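Local coordinates for (2Z,6E)-hedycaryol synthase (Kitasatospora setae, PDB 4MC3), which catalyses the magnesium-dependent 1,11-cyclisation of (2E,6E)-farnesyl diphosphate to (2Z,6E)-hedycaryol, with release of diphosphate, at residues A136-A141 / P193-G198; I143-A148 / L184-E189; S199-G204 / K208-G213; R174-Y177 / M181-L184. One frame throughout, in Å; residues are numbered along the deposited sequence.

Overall arrangement
The contacts run from near the centre of an all-helical chain (4 and 2) out toward its periphery (3 and 1). Helix 136-160 comes first, and its start meets the loop 193-198 in contact 1, closing the longest of the loops. Two turns further along, the same helix meets helix 181-188 in contact 2, a shorter loop lying within the first. Contact 4 joins helix 168-178 to the start of helix 181-188 over a brief interruption; it falls within the span of contact 1 and shares L184 with contact 2. Contact 3 follows in series, linking helix 198-201 to helix 204-225. A salt bridge E189-R201 ties contact 2 to contact 3, and W138 reaches D186 across contacts 1 and 2.

Contact 1: residues A136-A141 / P193-G198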
loop_
_atom_site.group_PDB
_atom_site.type_symbol
_atom_site.label_atom_id
_atom_site.label_comp_id
_atom_site.label_asym_id
_atom_site.label_seq_id
_atom_site.Cartn_x
_atom_site.Cartn_y
_atom_site.Cartn_z
ATOM N N ALA A 136 -7.801 13.419 -14.268
ATOM C CA ALA A 136 -6.777 14.220 -13.597
ATOM C C ALA A 136 -6.870 14.124 -12.035
ATOM O O ALA A 136 -5.852 14.103 -11.360
ATOM C CB ALA A 136 -6.874 15.672 -14.057
ATOM N N THR A 137 -8.073 14.128 -11.458
ATOM C CA THR A 137 -8.197 14.110 -9.999
ATOM C C THR A 137 -7.606 12.807 -9.467
ATOM O O THR A 137 -6.912 12.783 -8.425
ATOM C CB THR A 137 -9.657 14.322 -9.539
ATOM O OG1 THR A 137 -10.141 15.631 -10.025
ATOM C CG2 THR A 137 -9.827 14.345 -8.051
ATOM N N TRP A 138 -7.891 11.723 -10.169
ATOM C CA TRP A 138 -7.298 10.408 -9.794
ATOM C C TRP A 138 -5.782 10.419 -9.918
ATOM O O TRP A 138 -5.066 9.991 -9.057
ATOM C CB TRP A 138 -7.896 9.284 -10.623
ATOM C CG TRP A 138 -7.315 7.951 -10.246
ATOM C CD1 TRP A 138 -7.776 7.143 -9.248
ATOM C CD2 TRP A 138 -6.191 7.315 -10.811
ATOM N NE1 TRP A 138 -6.955 6.052 -9.125
ATOM C CE2 TRP A 138 -5.978 6.125 -10.073
ATOM C CE3 TRP A 138 -5.275 7.643 -11.822
ATOM C CZ2 TRP A 138 -4.922 5.281 -10.323
ATOM C CZ3 TRP A 138 -4.190 6.808 -12.060
ATOM C CH2 TRP A 138 -4.019 5.608 -11.282
ATOM N N CYS A 139 -5.274 10.955 -11.020
ATOM C CA CYS A 139 -3.840 11.008 -11.272
ATOM C C CYS A 139 -3.150 11.769 -10.156
ATOM O O CYS A 139 -2.116 11.357 -9.646
ATOM C CB CYS A 139 -3.494 11.595 -12.646
ATOM S SG CYS A 139 -4.023 10.623 -14.066
ATOM N N ASP A 140 -3.731 12.899 -9.776
ATOM C CA ASP A 140 -3.136 13.720 -8.727
ATOM C C ASP A 140 -3.129 12.947 -7.372
ATOM O O ASP A 140 -2.179 13.054 -6.583
ATOM C CB ASP A 140 -3.917 15.012 -8.558
ATOM C CG ASP A 140 -3.658 16.003 -9.656
ATOM O OD1 ASP A 140 -2.702 15.853 -10.438
ATOM O OD2 ASP A 140 -4.409 16.999 -9.693
ATOM N N ALA A 141 -4.198 12.188 -7.090
ATOM C CA ALA A 141 -4.302 11.413 -5.837
ATOM C C ALA A 141 -3.241 10.329 -5.833
ATOM O O ALA A 141 -2.506 10.169 -4.860
ATOM C CB ALA A 141 -5.668 10.811 -5.699
ATOM N N PRO A 193 -16.733 0.337 -12.112
ATOM C CA PRO A 193 -17.545 0.849 -13.226
ATOM C C PRO A 193 -17.276 2.315 -13.504
ATOM O O PRO A 193 -17.354 2.727 -14.642
ATOM C CB PRO A 193 -18.985 0.638 -12.732
ATOM C CG PRO A 193 -18.870 -0.505 -11.775
ATOM C CD PRO A 193 -17.557 -0.256 -11.054
ATOM N N ILE A 194 -16.864 3.064 -12.488
ATOM C CA ILE A 194 -16.435 4.416 -12.708
ATOM C C ILE A 194 -15.444 4.750 -11.611
ATOM O O ILE A 194 -15.431 4.101 -10.539
ATOM C CB ILE A 194 -17.593 5.415 -12.672
ATOM C CG1 ILE A 194 -18.281 5.346 -11.306
ATOM C CG2 ILE A 194 -18.476 5.201 -13.924
ATOM C CD1 ILE A 194 -19.379 6.361 -11.211
ATOM N N PHE A 195 -14.623 5.757 -11.871
ATOM C CA PHE A 195 -13.753 6.284 -10.827
ATOM C C PHE A 195 -14.575 6.918 -9.704
ATOM O O PHE A 195 -15.670 7.483 -9.939
ATOM C CB PHE A 195 -12.714 7.270 -11.419
ATOM C CG PHE A 195 -11.658 6.626 -12.215
ATOM C CD1 PHE A 195 -10.417 6.426 -11.681
ATOM C CD2 PHE A 195 -11.910 6.140 -13.510
ATOM C CE1 PHE A 195 -9.444 5.758 -12.381
ATOM C CE2 PHE A 195 -10.926 5.508 -14.213
ATOM C CZ PHE A 195 -9.704 5.288 -13.654
ATOM N N LEU A 196 -14.045 6.918 -8.483
ATOM C CA LEU A 196 -14.680 7.608 -7.376
ATOM C C LEU A 196 -14.768 9.112 -7.671
ATOM O O LEU A 196 -13.824 9.714 -8.143
ATOM C CB LEU A 196 -13.929 7.407 -6.071
ATOM C CG LEU A 196 -13.664 5.982 -5.537
ATOM C CD1 LEU A 196 -12.818 6.022 -4.299
ATOM C CD2 LEU A 196 -14.985 5.264 -5.302
ATOM N N PRO A 197 -15.892 9.712 -7.352
ATOM C CA PRO A 197 -15.882 11.178 -7.397
ATOM C C PRO A 197 -14.868 11.723 -6.378
ATOM O O PRO A 197 -14.713 11.148 -5.286
ATOM C CB PRO A 197 -17.290 11.548 -6.952
ATOM C CG PRO A 197 -18.138 10.332 -7.214
ATOM C CD PRO A 197 -17.204 9.148 -7.014
ATOM N N GLY A 198 -14.215 12.834 -6.705
ATOM C CA GLY A 198 -13.282 13.461 -5.745
ATOM C C GLY A 198 -13.853 13.716 -4.357
ATOM O O GLY A 198 -13.142 13.577 -3.362
#
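An edge-to-face aromatic pair, W138 with F195, packs the first turn of helix 136-160 against the loop that follows helix 181-188. The ring centroids, taken for the five-membered ring of the indole, are 5.0 Å apart and the planes meet at 68°, so the phenyl ring presents an edge rather than a face. F195 CE1 does much of the touching, standing over one face of W138 near its rim, with CE1 to W138 CG at 3.7 Å. Its neighbour F195 CD1 approaches W138 CD1 equally closely, at 3.7 Å, and the indole atom lies near the plane of the phenyl ring. A first torsion near 180° (chi1 -179°) sends the indole of W138 off the helix toward the loop, and NE1 is carried to D186, whose backbone oxygen accepts its hydrogen bond. That bond helps to hold the indole in the turn that offers this face to F195. An alanine in place of W138 would probably open a gap beneath the edge of F195 and leave the carbonyl oxygen of D186 without this donor. The second touch is lighter: T137 CG2 lies 4.2 Å from G198 CA, at the start of helix 198-201, for which P197 is the N-cap residue. T137 is exposed, whereas the indole is buried, with R201 and E189 also against it. This pairing of a helix-borne tryptophan with a connecting loop lies away from the annotated sites, in the helical alpha-domain fold of class I terpene synthases.

Contact 2: residues I143-A148 / L184-E189; sequences IGHFEA and LWDLDE
A histidine-carboxylate hydrogen bond, between H145 on helix 136-160 and D186 on helix 181-188, joins two neighbouring helices of the class I terpene synthase alpha domain. H145 ND1 donates to D186 OD2 over 2.6 Å, a short and nearly straight bond with an N-H...O angle of 167°. The acceptor uses its syn lone pair, on the side of the other oxygen, and sits in the plane of the imidazole at its edge. Ring and carboxylate are almost coplanar, 16° apart, although the two side chains run at about a right angle to each other. In each residue CG lies beside the backbone N (chi1 -71° in H145), which brings both groups into the space between the helices. The pair lies near F149, the residue important for stabilising the cation at C-11, about 7 Å from the side chain of H145. Without the carboxylate, as with a leucine at D186, H145 ND1 is likely to lose this acceptor and its ring to turn more freely. The carboxylate's other oxygen, D186 OD1, is 3.3 Å from H145 ND1.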
loop_
_atom_site.group_PDB
_atom_site.type_symbol
_atom_site.label_atom_id
_atom_site.label_comp_id
_atom_site.label_asym_id
_atom_site.label_seq_id
_atom_site.Cartn_x
_atom_site.Cartn_y
_atom_site.Cartn_z
ATOM N N ILE A 143 -0.362 10.186 -7.626
ATOM C CA ILE A 143 0.950 10.759 -7.493
ATOM C C ILE A 143 1.239 11.181 -6.072
ATOM O O ILE A 143 2.316 10.960 -5.545
ATOM C CB ILE A 143 1.115 11.975 -8.484
ATOM C CG1 ILE A 143 1.159 11.439 -9.887
ATOM C CG2 ILE A 143 2.366 12.799 -8.167
ATOM C CD1 ILE A 143 1.212 12.559 -10.927
ATOM N N GLY A 144 0.288 11.801 -5.428
ATOM C CA GLY A 144 0.556 12.220 -4.066
ATOM C C GLY A 144 0.821 11.046 -3.138
ATOM O O GLY A 144 1.751 11.065 -2.334
ATOM N N HIS A 145 0.023 9.999 -3.292
ATOM C CA HIS A 145 0.234 8.795 -2.472
ATOM C C HIS A 145 1.556 8.079 -2.801
ATOM O O HIS A 145 2.216 7.544 -1.887
ATOM C CB HIS A 145 -0.947 7.888 -2.666
ATOM C CG HIS A 145 -2.216 8.367 -2.043
ATOM N ND1 HIS A 145 -3.450 7.979 -2.525
ATOM C CD2 HIS A 145 -2.459 9.096 -0.923
ATOM C CE1 HIS A 145 -4.396 8.508 -1.781
ATOM N NE2 HIS A 145 -3.821 9.197 -0.806
ATOM N N PHE A 146 1.905 7.972 -4.090
ATOM C CA PHE A 146 3.134 7.331 -4.517
ATOM C C PHE A 146 4.362 8.120 -4.075
ATOM O O PHE A 146 5.372 7.553 -3.617
ATOM C CB PHE A 146 3.081 7.001 -5.988
ATOM C CG PHE A 146 4.157 6.012 -6.398
ATOM C CD1 PHE A 146 3.945 4.670 -6.134
ATOM C CD2 PHE A 146 5.379 6.388 -7.002
ATOM C CE1 PHE A 146 4.918 3.743 -6.456
ATOM C CE2 PHE A 146 6.336 5.432 -7.289
ATOM C CZ PHE A 146 6.085 4.127 -7.047
ATOM N N GLU A 147 4.295 9.440 -4.240
ATOM C CA GLU A 147 5.372 10.309 -3.783
ATOM C C GLU A 147 5.531 10.238 -2.282
ATOM O O GLU A 147 6.668 10.218 -1.813
ATOM C CB GLU A 147 5.201 11.781 -4.223
ATOM C CG GLU A 147 5.428 11.961 -5.713
ATOM C CD GLU A 147 5.402 13.385 -6.191
ATOM O OE1 GLU A 147 4.667 14.196 -5.664
ATOM O OE2 GLU A 147 6.140 13.655 -7.121
ATOM N N ALA A 148 4.429 10.189 -1.540
ATOM C CA ALA A 148 4.481 10.055 -0.064
ATOM C C ALA A 148 5.230 8.727 0.280
ATOM O O ALA A 148 6.063 8.685 1.154
ATOM C CB ALA A 148 3.123 10.090 0.579
ATOM N N LEU A 184 -1.779 1.672 -3.738
ATOM C CA LEU A 184 -2.315 0.410 -4.205
ATOM C C LEU A 184 -3.794 0.455 -4.398
ATOM O O LEU A 184 -4.387 0.012 -5.395
ATOM C CB LEU A 184 -1.893 -0.769 -3.282
ATOM C CG LEU A 184 -0.413 -1.058 -3.337
ATOM C CD1 LEU A 184 0.020 -1.904 -2.135
ATOM C CD2 LEU A 184 -0.064 -1.867 -4.592
ATOM N N TRP A 185 -4.499 0.961 -3.394
ATOM C CA TRP A 185 -5.965 1.096 -3.419
ATOM C C TRP A 185 -6.397 2.111 -4.480
ATOM O O TRP A 185 -7.417 1.873 -5.131
ATOM C CB TRP A 185 -6.562 1.455 -2.092
ATOM C CG TRP A 185 -6.476 0.266 -1.096
ATOM C CD1 TRP A 185 -6.552 -1.052 -1.380
ATOM C CD2 TRP A 185 -6.253 0.357 0.333
ATOM N NE1 TRP A 185 -6.439 -1.800 -0.216
ATOM C CE2 TRP A 185 -6.210 -0.949 0.840
ATOM C CE3 TRP A 185 -6.052 1.421 1.199
ATOM C CZ2 TRP A 185 -6.005 -1.223 2.224
ATOM C CZ3 TRP A 185 -5.886 1.162 2.581
ATOM C CH2 TRP A 185 -5.850 -0.146 3.053
ATOM N N ASP A 186 -5.630 3.188 -4.704
ATOM C CA ASP A 186 -5.937 4.038 -5.838
ATOM C C ASP A 186 -6.077 3.226 -7.139
ATOM O O ASP A 186 -6.939 3.493 -7.988
ATOM C CB ASP A 186 -4.868 5.122 -6.040
ATOM C CG ASP A 186 -4.834 6.173 -4.935
ATOM O OD1 ASP A 186 -5.844 6.437 -4.276
ATOM O OD2 ASP A 186 -3.706 6.721 -4.751
ATOM N N LEU A 187 -5.187 2.258 -7.372
ATOM C CA LEU A 187 -5.243 1.443 -8.559
ATOM C C LEU A 187 -6.482 0.569 -8.642
ATOM O O LEU A 187 -6.888 0.181 -9.768
ATOM C CB LEU A 187 -3.954 0.617 -8.720
ATOM C CG LEU A 187 -2.639 1.360 -9.035
ATOM C CD1 LEU A 187 -1.395 0.560 -8.807
ATOM C CD2 LEU A 187 -2.676 1.889 -10.499
ATOM N N ASP A 188 -7.107 0.253 -7.510
ATOM C CA ASP A 188 -8.343 -0.509 -7.519
ATOM C C ASP A 188 -9.466 0.243 -8.263
ATOM O O ASP A 188 -10.392 -0.382 -8.787
ATOM C CB ASP A 188 -8.802 -0.838 -6.112
ATOM C CG ASP A 188 -9.915 -1.909 -6.057
ATOM O OD1 ASP A 188 -9.797 -2.910 -6.785
ATOM O OD2 ASP A 188 -10.916 -1.691 -5.308
ATOM N N GLU A 189 -9.368 1.572 -8.376
ATOM C CA GLU A 189 -10.410 2.326 -9.056
ATOM C C GLU A 189 -10.466 1.949 -10.555
ATOM O O GLU A 189 -11.508 2.116 -11.174
ATOM C CB GLU A 189 -10.229 3.807 -8.887
ATOM C CG GLU A 189 -10.329 4.285 -7.473
ATOM C CD GLU A 189 -10.451 5.805 -7.352
ATOM O OE1 GLU A 189 -11.255 6.409 -8.121
ATOM O OE2 GLU A 189 -9.748 6.402 -6.491
#

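Contact 3: residues S199-G204 / K208-G213; sequences SVRTCG and KLRRAG
R201, the last residue of the short helix 198-201, offers its carbonyl oxygen to the guanidinium of R210 on helix 204-225. Two nitrogens grip this single atom end-on: R210 NH2 to R201 O measures 2.9 Å, and R210 NH1 to R201 O 3.2 Å. The NH2 bond is the straighter, at 155° against 139°, and lies in the carbonyl plane on a lone pair; NH1 comes from nearly straight beyond the oxygen. The acceptor is close to the plane of the guanidinium, at its edge. A carbonyl at the C-terminal end of a helix carries partial negative charge, which probably favours the cation here. R210 reaches it because its chain, extended through its first two torsions, bends at the third (chi3 -61°). The side chain of R201 heads to E189, with which NE forms a salt bridge, and although R201 CG comes within 3.9 Å of R210 NH2, the charged atoms R201 NE and R210 NH2 stay 6.0 Å apart. The chain leaves helical geometry at T202, whose OG1 bonds back to the oxygen of G198. C203 then serves as N-cap of helix 204-225, its side chain capping a backbone N just past 199-204, in a short helix-to-helix connection of the all-helical terpene synthase fold. At G204 the new helix has begun: G204 O accepts from K208 N at 3.0 Å, an i to i+4 bond of the first turn. K208 CB lies 3.4 Å from G204 O, while the extended remainder of that lysine carries NZ to a salt bridge with E274.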
loop_
_atom_site.group_PDB
_atom_site.type_symbol
_atom_site.label_atom_id
_atom_site.label_comp_id
_atom_site.label_asym_id
_atom_site.label_seq_id
_atom_site.Cartn_x
_atom_site.Cartn_y
_atom_site.Cartn_z
ATOM N N SER A 199 -15.139 14.066 -4.294
ATOM C CA SER A 199 -15.851 14.280 -3.051
ATOM C C SER A 199 -16.079 13.026 -2.209
ATOM O O SER A 199 -16.469 13.128 -1.048
ATOM C CB SER A 199 -17.213 14.932 -3.347
ATOM O OG SER A 199 -18.086 14.035 -4.005
ATOM N N VAL A 200 -15.909 11.851 -2.815
ATOM C CA VAL A 200 -15.975 10.570 -2.105
ATOM C C VAL A 200 -14.552 10.080 -1.775
ATOM O O VAL A 200 -14.318 9.624 -0.642
ATOM C CB VAL A 200 -16.700 9.493 -2.958
ATOM C CG1 VAL A 200 -16.639 8.125 -2.284
ATOM C CG2 VAL A 200 -18.139 9.928 -3.169
ATOM N N ARG A 201 -13.629 10.206 -2.718
ATOM C CA ARG A 201 -12.247 9.714 -2.534
ATOM C C ARG A 201 -11.582 10.325 -1.303
ATOM O O ARG A 201 -10.836 9.658 -0.598
ATOM C CB ARG A 201 -11.378 10.019 -3.748
ATOM C CG ARG A 201 -10.030 9.324 -3.721
ATOM C CD ARG A 201 -9.181 9.613 -4.941
ATOM N NE ARG A 201 -9.752 9.118 -6.186
ATOM C CZ ARG A 201 -10.283 9.853 -7.164
ATOM N NH1 ARG A 201 -10.366 11.192 -7.098
ATOM N NH2 ARG A 201 -10.766 9.250 -8.230
ATOM N N THR A 202 -11.915 11.578 -1.009
ATOM C CA THR A 202 -11.254 12.346 0.039
ATOM C C THR A 202 -12.268 12.808 1.107
ATOM O O THR A 202 -11.977 13.723 1.914
ATOM C CB THR A 202 -10.535 13.583 -0.552
ATOM O OG1 THR A 202 -11.489 14.477 -1.117
ATOM C CG2 THR A 202 -9.523 13.210 -1.626
ATOM N N CYS A 203 -13.448 12.188 1.160
ATOM C CA CYS A 203 -14.398 12.461 2.243
ATOM C C CYS A 203 -13.858 11.921 3.594
ATOM O O CYS A 203 -12.920 11.066 3.606
ATOM C CB CYS A 203 -15.782 11.898 1.913
ATOM S SG CYS A 203 -16.098 10.142 2.131
ATOM N N GLY A 204 -14.443 12.395 4.695
ATOM C CA GLY A 204 -13.976 12.037 6.023
ATOM C C GLY A 204 -13.980 10.549 6.285
ATOM O O GLY A 204 -12.951 9.995 6.715
ATOM N N LYS A 208 -10.638 8.074 6.830
ATOM C CA LYS A 208 -10.543 7.341 8.073
ATOM C C LYS A 208 -10.357 5.880 7.777
ATOM O O LYS A 208 -9.565 5.165 8.449
ATOM C CB LYS A 208 -11.803 7.592 8.895
ATOM C CG LYS A 208 -11.915 6.872 10.247
ATOM C CD LYS A 208 -13.200 7.344 10.932
ATOM C CE LYS A 208 -13.509 6.544 12.182
ATOM N NZ LYS A 208 -14.662 7.098 12.957
ATOM N N LEU A 209 -11.132 5.385 6.814
ATOM C CA LEU A 209 -11.020 3.976 6.386
ATOM C C LEU A 209 -9.638 3.667 5.810
ATOM O O LEU A 209 -9.051 2.609 6.138
ATOM C CB LEU A 209 -12.105 3.697 5.307
ATOM C CG LEU A 209 -12.111 2.292 4.682
ATOM C CD1 LEU A 209 -12.323 1.208 5.705
ATOM C CD2 LEU A 209 -13.179 2.234 3.595
ATOM N N ARG A 210 -9.178 4.538 4.929
ATOM C CA ARG A 210 -7.889 4.352 4.246
ATOM C C ARG A 210 -6.761 4.307 5.309
ATOM O O ARG A 210 -5.911 3.427 5.277
ATOM C CB ARG A 210 -7.648 5.502 3.256
ATOM C CG ARG A 210 -6.324 5.520 2.505
ATOM C CD ARG A 210 -6.136 6.706 1.563
ATOM N NE ARG A 210 -7.177 6.670 0.551
ATOM C CZ ARG A 210 -8.217 7.528 0.427
ATOM N NH1 ARG A 210 -8.348 8.593 1.167
ATOM N NH2 ARG A 210 -9.124 7.287 -0.518
ATOM N N ARG A 211 -6.746 5.246 6.236
ATOM C CA ARG A 211 -5.715 5.276 7.264
ATOM C C ARG A 211 -5.768 4.068 8.159
ATOM O O ARG A 211 -4.732 3.400 8.401
ATOM C CB ARG A 211 -5.795 6.572 8.096
ATOM C CG ARG A 211 -4.837 6.522 9.299
ATOM C CD ARG A 211 -4.880 7.824 10.087
ATOM N NE ARG A 211 -4.164 7.637 11.341
ATOM C CZ ARG A 211 -2.962 8.109 11.658
ATOM N NH1 ARG A 211 -2.260 8.854 10.835
ATOM N NH2 ARG A 211 -2.494 7.836 12.869
ATOM N N ALA A 212 -6.949 3.718 8.663
ATOM C CA ALA A 212 -7.055 2.594 9.563
ATOM C C ALA A 212 -6.751 1.288 8.903
ATOM O O ALA A 212 -6.100 0.398 9.502
ATOM C CB ALA A 212 -8.430 2.561 10.210
ATOM N N GLY A 213 -7.216 1.101 7.662
ATOM C CA GLY A 213 -6.921 -0.113 6.959
ATOM C C GLY A 213 -5.430 -0.244 6.704
ATOM O O GLY A 213 -4.827 -1.331 6.875
#

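Contact 4: residues R174-Y177 / M181-L184; sequences RRMY and MPWL
M176 and P182 face each other across the helix break of a class I terpene synthase, where helix 168-178 stops and helix 181-188 takes over. S178 at the end of the first helix and V179 in the break line the pocket that holds nerolidol in the crystal, and R175, one turn back, is a probable substrate-binding residue. The tight part is the proline ring against the backbone: P182 CD sits 3.1 Å from M176 O, and P182 CG lies 3.3 Å from the same oxygen. Because a proline has no N-H to donate, from P182 this carbonyl meets C-H groups instead, and the buried oxygen has no hydrogen-bonding partner in the model. P182 is closed in further by H145 on helix 136-160. The loose part is at Y177, which keeps some exposure. Its first bond points away from the other segment, but a turn about that bond (chi1 -62°) swings the ring back, and Y177 CD1 comes to 4.0 Å from P182 CG. That ring meets the proline obliquely, the two side chains crossing at about a right angle, and A148 also touches it. M181 contributes little here, since its end leads away to the bound nerolidol. On the buried side, the tip of the methionine chain completes the packing, with M176 CE 4.3 Å from P182 CG.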
loop_
_atom_site.group_PDB
_atom_site.type_symbol
_atom_site.label_atom_id
_atom_site.label_comp_id
_atom_site.label_asym_id
_atom_site.label_seq_id
_atom_site.Cartn_x
_atom_site.Cartn_y
_atom_site.Cartn_z
ATOM N N ARG A 174 3.694 8.272 8.972
ATOM C CA ARG A 174 4.503 7.873 7.797
ATOM C C ARG A 174 4.286 6.417 7.368
ATOM O O ARG A 174 4.270 6.098 6.134
ATOM C CB ARG A 174 5.959 8.214 7.940
ATOM C CG ARG A 174 6.735 7.356 8.838
ATOM C CD ARG A 174 8.220 7.772 8.731
ATOM N NE ARG A 174 8.927 7.068 9.762
ATOM C CZ ARG A 174 9.029 7.504 11.030
ATOM N NH1 ARG A 174 9.666 6.770 11.915
ATOM N NH2 ARG A 174 8.500 8.667 11.406
ATOM N N ARG A 175 4.014 5.540 8.337
ATOM C CA ARG A 175 3.826 4.134 8.073
ATOM C C ARG A 175 2.587 3.876 7.203
ATOM O O ARG A 175 2.561 2.924 6.409
ATOM C CB ARG A 175 3.731 3.334 9.382
ATOM C CG ARG A 175 3.736 1.863 9.203
ATOM C CD ARG A 175 4.986 1.341 8.577
ATOM N NE ARG A 175 5.029 -0.106 8.636
ATOM C CZ ARG A 175 5.141 -0.906 7.585
ATOM N NH1 ARG A 175 5.275 -0.421 6.337
ATOM N NH2 ARG A 175 5.105 -2.189 7.788
ATOM N N MET A 176 1.536 4.678 7.364
ATOM C CA MET A 176 0.339 4.506 6.522
ATOM C C MET A 176 0.696 4.696 5.049
ATOM O O MET A 176 0.026 4.124 4.209
ATOM C CB MET A 176 -0.849 5.350 6.906
ATOM C CG MET A 176 -0.726 6.790 6.718
ATOM S SD MET A 176 -2.383 7.630 6.665
ATOM C CE MET A 176 -3.200 7.229 5.134
ATOM N N TYR A 177 1.704 5.501 4.754
ATOM C CA TYR A 177 2.200 5.641 3.335
ATOM C C TYR A 177 3.295 4.630 2.974
ATOM O O TYR A 177 3.325 4.144 1.832
ATOM C CB TYR A 177 2.639 7.062 3.088
ATOM C CG TYR A 177 1.490 8.014 3.235
ATOM C CD1 TYR A 177 0.430 8.037 2.331
ATOM C CD2 TYR A 177 1.428 8.891 4.319
ATOM C CE1 TYR A 177 -0.640 8.903 2.508
ATOM C CE2 TYR A 177 0.360 9.738 4.493
ATOM C CZ TYR A 177 -0.676 9.727 3.594
ATOM O OH TYR A 177 -1.747 10.591 3.735
ATOM N N MET A 181 -0.247 0.880 0.808
ATOM C CA MET A 181 -1.689 0.714 0.673
ATOM C C MET A 181 -2.366 1.844 -0.100
ATOM O O MET A 181 -3.077 1.592 -1.072
ATOM C CB MET A 181 -2.338 0.567 2.053
ATOM C CG MET A 181 -2.466 -0.871 2.527
ATOM S SD MET A 181 -2.790 -2.023 1.178
ATOM C CE MET A 181 -1.288 -2.999 1.199
ATOM N N PRO A 182 -2.158 3.086 0.331
ATOM C CA PRO A 182 -2.883 4.221 -0.283
ATOM C C PRO A 182 -2.791 4.233 -1.832
ATOM O O PRO A 182 -3.832 4.353 -2.502
ATOM C CB PRO A 182 -2.262 5.426 0.374
ATOM C CG PRO A 182 -1.971 4.921 1.755
ATOM C CD PRO A 182 -1.360 3.567 1.481
ATOM N N TRP A 183 -1.603 4.117 -2.397
ATOM C CA TRP A 183 -1.501 4.088 -3.859
ATOM C C TRP A 183 -1.958 2.790 -4.472
ATOM O O TRP A 183 -2.527 2.746 -5.576
ATOM C CB TRP A 183 -0.114 4.496 -4.373
ATOM C CG TRP A 183 1.018 3.640 -4.034
ATOM C CD1 TRP A 183 1.895 3.848 -3.037
ATOM C CD2 TRP A 183 1.433 2.462 -4.705
ATOM N NE1 TRP A 183 2.839 2.853 -3.027
ATOM C CE2 TRP A 183 2.559 1.969 -4.038
ATOM C CE3 TRP A 183 0.923 1.732 -5.816
ATOM C CZ2 TRP A 183 3.229 0.811 -4.459
ATOM C CZ3 TRP A 183 1.620 0.572 -6.210
ATOM C CH2 TRP A 183 2.725 0.130 -5.530
ATOM N N LEU A 184 -1.779 1.672 -3.738
ATOM C CA LEU A 184 -2.315 0.410 -4.205
ATOM C C LEU A 184 -3.794 0.455 -4.398
ATOM O O LEU A 184 -4.387 0.012 -5.395
ATOM C CB LEU A 184 -1.893 -0.769 -3.282
ATOM C CG LEU A 184 -0.413 -1.058 -3.337
ATOM C CD1 LEU A 184 0.020 -1.904 -2.135
ATOM C CD2 LEU A 184 -0.064 -1.867 -4.592
#